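Local coordinates for putative ABC transporter amino acid-binding protein (Sinorhizobium meliloti, PDB 2Q88), which binds the compatible solutes ectoine and hydroxyectoine, probably delivering them to an ABC transporter for uptake in osmoprotection, at residues L113-Y116 and K117-A120. Residues are numbered along the deposited sequence; the frame is centred on the assembly and turned at random.
Sequences LKSY and KDIA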
ATOM      1  N   LEU A 113      23.151   7.239   2.437  1.00 27.29           N
ATOM      2  CA  LEU A 113      21.827   7.567   1.911  1.00 27.55           C
ATOM      3  C   LEU A 113      20.776   7.519   3.021  1.00 27.26           C
ATOM      4  O   LEU A 113      20.489   6.447   3.556  1.00 28.14           O
ATOM      5  CB  LEU A 113      21.445   6.614   0.764  1.00 26.84           C
ATOM      6  CG  LEU A 113      22.411   6.487  -0.423  1.00 27.00           C
ATOM      7  CD1 LEU A 113      22.027   5.309  -1.323  1.00 27.29           C
ATOM      8  CD2 LEU A 113      22.477   7.776  -1.233  1.00 24.39           C
ATOM      9  N   LYS A 114      20.227   8.685   3.365  1.00 27.17           N
ATOM     10  CA  LYS A 114      19.249   8.830   4.458  1.00 27.18           C
ATOM     11  C   LYS A 114      17.938   9.484   3.983  1.00 26.67           C
ATOM     12  O   LYS A 114      16.926   9.459   4.692  1.00 26.42           O
ATOM     13  CB  LYS A 114      19.846   9.666   5.610  1.00 27.57           C
ATOM     14  CG  LYS A 114      21.146   9.134   6.204  1.00 27.37           C
ATOM     15  CD  LYS A 114      21.747  10.152   7.162  1.00 28.69           C
ATOM     16  CE  LYS A 114      23.142   9.752   7.636  1.00 31.21           C
ATOM     17  NZ  LYS A 114      23.723  10.796   8.557  1.00 33.29           N
ATOM     18  N   SER A 115      17.972  10.087   2.796  1.00 25.73           N
ATOM     19  CA  SER A 115      16.820  10.780   2.230  1.00 25.49           C
ATOM     20  C   SER A 115      16.784  10.537   0.727  1.00 25.12           C
ATOM     21  O   SER A 115      17.773  10.090   0.153  1.00 24.13           O
ATOM     22  CB  SER A 115      16.913  12.290   2.511  1.00 25.11           C
ATOM     23  OG  SER A 115      17.962  12.897   1.770  1.00 24.48           O
ATOM     24  N   TYR A 116      15.654  10.836   0.081  1.00 25.23           N
ATOM     25  CA  TYR A 116      15.583  10.669  -1.369  1.00 25.32           C
ATOM     26  C   TYR A 116      16.480  11.670  -2.084  1.00 25.49           C
ATOM     27  O   TYR A 116      16.950  11.404  -3.192  1.00 25.88           O
ATOM     28  CB  TYR A 116      14.148  10.762  -1.878  1.00 25.36           C
ATOM     29  CG  TYR A 116      13.300   9.582  -1.484  1.00 25.00           C
ATOM     30  CD1 TYR A 116      12.405   9.674  -0.419  1.00 25.57           C
ATOM     31  CD2 TYR A 116      13.395   8.365  -2.166  1.00 24.51           C
ATOM     32  CE1 TYR A 116      11.600   8.586  -0.049  1.00 25.80           C
ATOM     33  CE2 TYR A 116      12.586   7.257  -1.800  1.00 24.97           C
ATOM     34  CZ  TYR A 116      11.701   7.378  -0.729  1.00 26.10           C
ATOM     35  OH  TYR A 116      10.896   6.307  -0.330  1.00 26.38           O
ATOM     36  N   LYS A 117      16.723  12.807  -1.432  1.00 25.76           N
ATOM     37  CA  LYS A 117      17.661  13.819  -1.933  1.00 26.35           C
ATOM     38  C   LYS A 117      19.084  13.276  -2.000  1.00 25.67           C
ATOM     39  O   LYS A 117      19.810  13.549  -2.945  1.00 25.44           O
ATOM     40  CB  LYS A 117      17.617  15.064  -1.052  1.00 26.69           C
ATOM     41  CG  LYS A 117      18.330  16.274  -1.637  1.00 29.61           C
ATOM     42  CD  LYS A 117      18.104  17.493  -0.766  1.00 33.03           C
ATOM     43  CE  LYS A 117      19.050  17.498   0.418  1.00 34.78           C
ATOM     44  NZ  LYS A 117      20.465  17.634  -0.010  1.00 37.27           N
ATOM     45  N   ASP A 118      19.471  12.495  -0.997  1.00 25.33           N
ATOM     46  CA  ASP A 118      20.805  11.901  -0.951  1.00 24.81           C
ATOM     47  C   ASP A 118      21.053  11.022  -2.171  1.00 24.27           C
ATOM     48  O   ASP A 118      22.163  10.976  -2.703  1.00 23.50           O
ATOM     49  CB  ASP A 118      20.967  11.088   0.326  1.00 25.51           C
ATOM     50  CG  ASP A 118      21.165  11.954   1.553  1.00 26.35           C
ATOM     51  OD1 ASP A 118      21.544  13.131   1.399  1.00 30.12           O
ATOM     52  OD2 ASP A 118      20.970  11.547   2.715  1.00 26.96           O
ATOM     53  N   ILE A 119      20.001  10.341  -2.619  1.00 23.61           N
ATOM     54  CA  ILE A 119      20.074   9.488  -3.794  1.00 23.82           C
ATOM     55  C   ILE A 119      20.186  10.330  -5.051  1.00 23.93           C
ATOM     56  O   ILE A 119      20.962  10.001  -5.949  1.00 24.08           O
ATOM     57  CB  ILE A 119      18.837   8.563  -3.889  1.00 23.33           C
ATOM     58  CG1 ILE A 119      18.679   7.730  -2.608  1.00 23.92           C
ATOM     59  CG2 ILE A 119      18.954   7.628  -5.109  1.00 24.24           C
ATOM     60  CD1 ILE A 119      17.318   7.064  -2.501  1.00 25.51           C
ATOM     61  N   ALA A 120      19.415  11.418  -5.110  1.00 24.07           N
ATOM     62  CA  ALA A 120      19.468  12.319  -6.255  1.00 25.10           C
ATOM     63  C   ALA A 120      20.855  12.941  -6.404  1.00 25.68           C
ATOM     64  O   ALA A 120      21.353  13.100  -7.520  1.00 26.12           O
ATOM     65  CB  ALA A 120      18.408  13.398  -6.130  1.00 25.02           C
TER
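Ser115 and Asp118 form a capping box at the start of helix 116-121, a compact example of how side chains serve backbone groups that lack helical partners. Ser115 OG accepts from Asp118 N at 3.2 Å, with 149° at the hydrogen. The serine hydroxyl lies between its own N and carbonyl carbon (chi1 69°), which points it forward to the first turn, at Asp118 N; Ser115 O adds a weak second bond to the same N-H. In return, Asp118 reaches back beyond the cap. Its OD2 takes Lys114 N at 3.0 Å through the anti lone pair and, more weakly, Ser115 N at 3.3 Å. The regular helical pattern begins with the hydrogen bond from Ala120 N to Tyr116 O at 3.1 Å; Ile119 N makes a weak one to the same oxygen.

Beside the box, Leu113 CD2 packs 4.0 Å from Ile119 CG1, while the Tyr116 and Ile119 side chains run alongside each other onto Phe103 and Ile127, in the mixed sheet of one lobe of this family 3 solute-binding protein. Tyr116 OH is satisfied there by Ser171 OG. With two backbone N-H groups converging on one carboxylate oxygen near a helix N-terminus, the surroundings would be expected to favour the ionised form of Asp118.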